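Local coordinates for odorant binding protein (AGAP010409-PA) (Anopheles gambiae, PDB 3L4A) that probably binds odorants, as a small secreted, mainly helical member of the PBP/GOBP family of odorant-binding proteins, at residues 24-27 and 32-35; 49-54 and 60-65. One frame throughout, in Å; residues are numbered along the deposited sequence. Where two conformers were deposited one is given.

Contact 1 (24-27 and 32-35); sequences KVHY and FPDD
Tyr27 and His26, near the end of helix 21-28, meet Phe32 and Pro33 of the following loop in an apolar, largely aromatic contact with no hydrogen bond across it. It lies within a helix-loop-helix connection of the mainly helical PBP/GOBP fold: after helix 21-28 the chain folds back on itself before entering helix 36-48. Tyr27 and Phe32 carry most of it. Their ring planes are only 15° apart, but the rings are slid so far past one another, with centroids 5.8 Å apart, that they barely overlap. Tyr27 CD1 is 3.7 Å from Phe32 CD2 and 3.9 Å from Phe32 CE2, an oblique approach. Phe32 reaches back to the helix because its CG stands beside its own backbone N (chi1 -53°), and Phe32 CE2 comes within 4.1 Å of Tyr27 CA. The phenylalanine also rests on Thr38, Phe41 and Val42 of helix 36-48, while Tyr27 stacks on Phe41, so the tyrosine joins helix 21-28 to helix 36-48, and the phenylalanine does the same for the loop. Tyr27 OH and Asp35 OD1 each hydrogen-bond to Thr38 OG1; Asp35 is the N-cap of helix 36-48. Pro33 completes the contact beside both residues of the helix. Pro33 CD lies at the edge of the Tyr27 ring, near its plane, 4.4 Å from Tyr27 CE1. The imidazole of His26, whose ND1 is hydrogen-bonded to Glu31, turns one face to the proline, with Pro33 CG 4.4 Å from His26 CG.

Contact 2 (49-54 and 60-65); sequences LNLYDD and LQANWE
Asn63 ND2 gives a hydrogen bond to Leu51 O, 3.1 Å away, and a second one to Asp59 O, so two backbone carbonyls grip the same amide nitrogen. The bond to Leu51 is bent, with an N-H...O angle of 136°, yet it is well placed at the acceptor: ND2 lies in the carbonyl plane on a lone pair, at a C=O...N angle of 125°, and the oxygen sits almost in the amide plane. At the other end of the amide, OD1 is bonded to Tyr111 OH, and the three bonds together fix how this buried group is turned. Asn63 CG stands beside its own backbone N (chi1 -78°), which swings the amide toward the loop. Leu51 packs on it: methyl CD2 lies over one amide face, 4.0 Å from Asn63 CG, while Leu51 CB approaches Asn63 ND2 to 3.8 Å. A small antiparallel hairpin, strands 52-53 and 57-58, links helix 36-48 to helix 60-66, and its first strand lies within 49-54. Helix 36-48 closes in a Schellman motif with Asn50 at positive phi, and Leu51 then leads into the first strand. Leu51 is also joined to Asp59 by backbone hydrogen bonding, so the entry and exit of the hairpin are drawn together where Asn63 bridges them. Beside the amide, Leu51 CD2 is 3.8 Å from Ala62 O and 4.0 Å from Ala62 CB. On the more open side Ala62 CB, pointing at the loop, rests 3.8 Å from Asn50 O. Ala62 N is itself hydrogen-bonded to Asp59 OD1 at the start of the helix.

In the fold
The two contacts follow one another along the chain, contact 1 closing before contact 2 opens, and helix 36-48 runs between them. The loop of contact 1 leads into the start of this helix, and the first segment of contact 2 takes up the chain where it ends. Their centres are 20 Å apart, on opposite sides of the centre of the chain, and their nearest atoms remain about 9 Å from each other. Each joins parts of the chain close in sequence. The helix between them carries Cys40 and Cys44, disulfide-bonded to Cys97 and Cys11, so the connections at both its ends belong to a helix also cross-linked to helix 96-105 and helix 5-14.

Contact 1 (24-27 and 32-35)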
loop_
_atom_site.group_PDB
_atom_site.type_symbol
_atom_site.label_atom_id
_atom_site.label_comp_id
_atom_site.label_asym_id
_atom_site.label_seq_id
_atom_site.Cartn_x
_atom_site.Cartn_y
_atom_site.Cartn_z
ATOM N N LYS A 24 -12.677 5.952 8.569
ATOM C CA LYS A 24 -12.459 4.569 8.999
ATOM C C LYS A 24 -13.487 3.590 8.431
ATOM O O LYS A 24 -13.199 2.399 8.263
ATOM C CB LYS A 24 -12.368 4.475 10.520
ATOM C CG LYS A 24 -11.048 4.987 11.061
ATOM C CD LYS A 24 -11.024 4.972 12.576
ATOM C CE LYS A 24 -10.948 3.548 13.107
ATOM N NZ LYS A 24 -11.132 3.519 14.584
ATOM N N VAL A 25 -14.675 4.091 8.121
ATOM C CA VAL A 25 -15.646 3.276 7.406
ATOM C C VAL A 25 -15.074 2.888 6.044
ATOM O O VAL A 25 -15.202 1.738 5.618
ATOM C CB VAL A 25 -16.991 4.006 7.221
ATOM C CG1 VAL A 25 -17.883 3.232 6.256
ATOM C CG2 VAL A 25 -17.682 4.198 8.565
ATOM N N HIS A 26 -14.457 3.845 5.358
ATOM C CA HIS A 26 -13.821 3.567 4.073
ATOM C C HIS A 26 -12.700 2.550 4.238
ATOM O O HIS A 26 -12.627 1.566 3.502
ATOM C CB HIS A 26 -13.253 4.842 3.456
ATOM C CG HIS A 26 -14.291 5.767 2.907
ATOM N ND1 HIS A 26 -14.991 5.499 1.751
ATOM C CD2 HIS A 26 -14.731 6.972 3.343
ATOM C CE1 HIS A 26 -15.826 6.492 1.504
ATOM N NE2 HIS A 26 -15.688 7.399 2.455
ATOM N N TYR A 27 -11.829 2.783 5.214
ATOM C CA TYR A 27 -10.669 1.919 5.409
ATOM C C TYR A 27 -11.059 0.464 5.672
ATOM O O TYR A 27 -10.414 -0.464 5.175
ATOM C CB TYR A 27 -9.791 2.442 6.549
ATOM C CG TYR A 27 -9.312 3.864 6.365
ATOM C CD1 TYR A 27 -9.268 4.451 5.105
ATOM C CD2 TYR A 27 -8.888 4.611 7.453
ATOM C CE1 TYR A 27 -8.823 5.753 4.940
ATOM C CE2 TYR A 27 -8.430 5.902 7.298
ATOM C CZ TYR A 27 -8.405 6.471 6.045
ATOM O OH TYR A 27 -7.957 7.761 5.898
ATOM N N PHE A 32 -9.707 3.657 -0.157
ATOM C CA PHE A 32 -8.708 4.646 0.250
ATOM C C PHE A 32 -8.691 5.877 -0.647
ATOM O O PHE A 32 -7.999 5.910 -1.657
ATOM C CB PHE A 32 -7.325 3.992 0.313
ATOM C CG PHE A 32 -7.300 2.761 1.154
ATOM C CD1 PHE A 32 -7.495 1.514 0.582
ATOM C CD2 PHE A 32 -7.139 2.843 2.530
ATOM C CE1 PHE A 32 -7.499 0.373 1.359
ATOM C CE2 PHE A 32 -7.144 1.707 3.314
ATOM C CZ PHE A 32 -7.319 0.465 2.727
ATOM N N PRO A 33 -9.468 6.904 -0.273
ATOM C CA PRO A 33 -9.612 8.138 -1.051
ATOM C C PRO A 33 -8.306 8.913 -1.193
ATOM O O PRO A 33 -7.387 8.732 -0.389
ATOM C CB PRO A 33 -10.608 8.963 -0.225
ATOM C CG PRO A 33 -11.283 7.981 0.663
ATOM C CD PRO A 33 -10.257 6.938 0.968
ATOM N N ASP A 34 -8.234 9.768 -2.210
ATOM C CA ASP A 34 -7.026 10.516 -2.519
ATOM C C ASP A 34 -7.005 11.833 -1.746
ATOM O O ASP A 34 -7.214 12.909 -2.309
ATOM C CB ASP A 34 -6.937 10.753 -4.033
ATOM C CG ASP A 34 -5.589 11.289 -4.466
ATOM O OD1 ASP A 34 -4.826 11.774 -3.609
ATOM O OD2 ASP A 34 -5.297 11.240 -5.682
ATOM N N ASP A 35 -6.755 11.733 -0.444
ATOM C CA ASP A 35 -6.697 12.895 0.438
ATOM C C ASP A 35 -5.479 12.769 1.358
ATOM O O ASP A 35 -4.987 11.670 1.571
ATOM C CB ASP A 35 -7.995 12.996 1.247
ATOM C CG ASP A 35 -8.105 11.933 2.323
ATOM O OD1 ASP A 35 -8.810 10.929 2.102
ATOM O OD2 ASP A 35 -7.494 12.113 3.393
#

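Contact 2 (49-54 and 60-65)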
loop_
_atom_site.group_PDB
_atom_site.type_symbol
_atom_site.label_atom_id
_atom_site.label_comp_id
_atom_site.label_asym_id
_atom_site.label_seq_id
_atom_site.Cartn_x
_atom_site.Cartn_y
_atom_site.Cartn_z
ATOM N N LEU A 49 2.651 -3.406 8.159
ATOM C CA LEU A 49 2.534 -4.753 7.607
ATOM C C LEU A 49 3.779 -5.170 6.827
ATOM O O LEU A 49 3.818 -6.256 6.257
ATOM C CB LEU A 49 1.292 -4.865 6.715
ATOM C CG LEU A 49 -0.052 -4.647 7.420
ATOM C CD1 LEU A 49 -1.210 -4.720 6.445
ATOM C CD2 LEU A 49 -0.212 -5.686 8.510
ATOM N N ASN A 50 4.788 -4.302 6.821
ATOM C CA ASN A 50 6.029 -4.482 6.064
ATOM C C ASN A 50 5.800 -4.793 4.593
ATOM O O ASN A 50 6.510 -5.585 3.972
ATOM C CB ASN A 50 6.989 -5.481 6.714
ATOM C CG ASN A 50 8.435 -5.111 6.470
ATOM O OD1 ASN A 50 8.726 -3.988 6.043
ATOM N ND2 ASN A 50 9.350 -6.036 6.736
ATOM N N LEU A 51 4.804 -4.112 4.038
ATOM C CA LEU A 51 4.492 -4.164 2.611
ATOM C C LEU A 51 5.216 -3.057 1.867
ATOM O O LEU A 51 5.235 -3.038 0.636
ATOM C CB LEU A 51 2.994 -3.949 2.404
ATOM C CG LEU A 51 2.057 -4.964 3.034
ATOM C CD1 LEU A 51 0.614 -4.498 2.929
ATOM C CD2 LEU A 51 2.237 -6.320 2.361
ATOM N N TYR A 52 5.791 -2.129 2.618
ATOM C CA TYR A 52 6.284 -0.883 2.055
ATOM C C TYR A 52 7.352 -0.297 2.947
ATOM O O TYR A 52 7.376 -0.518 4.163
ATOM C CB TYR A 52 5.137 0.139 1.905
ATOM C CG TYR A 52 5.598 1.467 1.340
ATOM C CD1 TYR A 52 5.710 1.654 -0.031
ATOM C CD2 TYR A 52 5.929 2.537 2.176
ATOM C CE1 TYR A 52 6.153 2.855 -0.557
ATOM C CE2 TYR A 52 6.368 3.751 1.651
ATOM C CZ TYR A 52 6.472 3.903 0.279
ATOM O OH TYR A 52 6.902 5.086 -0.276
ATOM N N ASP A 53 8.214 0.487 2.319
ATOM C CA ASP A 53 9.326 1.111 2.981
ATOM C C ASP A 53 9.617 2.440 2.283
ATOM O O ASP A 53 9.608 2.493 1.061
ATOM C CB ASP A 53 10.522 0.166 2.847
ATOM C CG ASP A 53 11.693 0.617 3.647
ATOM O OD1 ASP A 53 11.842 0.108 4.774
ATOM O OD2 ASP A 53 12.431 1.513 3.173
ATOM N N ASP A 54 9.864 3.505 3.042
ATOM C CA ASP A 54 10.083 4.822 2.444
ATOM C C ASP A 54 11.266 4.816 1.490
ATOM O O ASP A 54 11.269 5.535 0.490
ATOM C CB ASP A 54 10.303 5.890 3.520
ATOM C CG ASP A 54 9.077 6.117 4.372
ATOM O OD1 ASP A 54 7.971 6.245 3.807
ATOM O OD2 ASP A 54 9.216 6.170 5.610
ATOM N N LEU A 60 7.287 -6.392 -3.338
ATOM C CA LEU A 60 6.376 -7.080 -4.232
ATOM C C LEU A 60 6.047 -8.520 -3.799
ATOM O O LEU A 60 4.940 -9.007 -4.023
ATOM C CB LEU A 60 6.906 -7.011 -5.672
ATOM C CG LEU A 60 6.992 -5.568 -6.186
ATOM C CD1 LEU A 60 7.688 -5.477 -7.550
ATOM C CD2 LEU A 60 5.616 -4.947 -6.244
ATOM N N GLN A 61 7.007 -9.210 -3.186
ATOM C CA GLN A 61 6.732 -10.554 -2.683
ATOM C C GLN A 61 5.758 -10.531 -1.502
ATOM O O GLN A 61 4.827 -11.339 -1.438
ATOM C CB GLN A 61 8.026 -11.270 -2.290
ATOM C CG GLN A 61 7.779 -12.643 -1.692
ATOM C CD GLN A 61 7.155 -13.618 -2.678
ATOM O OE1 GLN A 61 7.432 -13.562 -3.882
ATOM N NE2 GLN A 61 6.321 -14.516 -2.181
ATOM N N ALA A 62 5.968 -9.587 -0.586
ATOM C CA ALA A 62 5.065 -9.414 0.549
ATOM C C ALA A 62 3.644 -9.087 0.089
ATOM O O ALA A 62 2.668 -9.615 0.609
ATOM C CB ALA A 62 5.585 -8.338 1.481
ATOM N N ASN A 63 3.529 -8.211 -0.903
ATOM C CA ASN A 63 2.218 -7.906 -1.467
ATOM C C ASN A 63 1.574 -9.086 -2.203
ATOM O O ASN A 63 0.370 -9.313 -2.112
ATOM C CB ASN A 63 2.296 -6.652 -2.339
ATOM C CG ASN A 63 2.315 -5.394 -1.511
ATOM O OD1 ASN A 63 1.260 -4.888 -1.114
ATOM N ND2 ASN A 63 3.505 -4.893 -1.210
ATOM N N TRP A 64 2.386 -9.852 -2.928
ATOM C CA TRP A 64 1.905 -11.063 -3.580
ATOM C C TRP A 64 1.293 -11.981 -2.533
ATOM O O TRP A 64 0.206 -12.511 -2.717
ATOM C CB TRP A 64 3.082 -11.754 -4.277
ATOM C CG TRP A 64 2.769 -13.088 -4.904
ATOM C CD1 TRP A 64 3.114 -14.325 -4.419
ATOM C CD2 TRP A 64 2.090 -13.321 -6.140
ATOM N NE1 TRP A 64 2.676 -15.302 -5.270
ATOM C CE2 TRP A 64 2.043 -14.719 -6.336
ATOM C CE3 TRP A 64 1.508 -12.487 -7.098
ATOM C CZ2 TRP A 64 1.448 -15.295 -7.450
ATOM C CZ3 TRP A 64 0.912 -13.061 -8.205
ATOM C CH2 TRP A 64 0.885 -14.456 -8.371
ATOM N N GLU A 65 1.989 -12.139 -1.418
ATOM C CA GLU A 65 1.491 -12.991 -0.346
ATOM C C GLU A 65 0.240 -12.401 0.308
ATOM O O GLU A 65 -0.642 -13.140 0.745
ATOM C CB GLU A 65 2.596 -13.242 0.679
ATOM C CG GLU A 65 3.723 -14.099 0.126
ATOM C CD GLU A 65 4.909 -14.216 1.075
ATOM O OE1 GLU A 65 4.762 -13.906 2.275
ATOM O OE2 GLU A 65 5.995 -14.627 0.617
#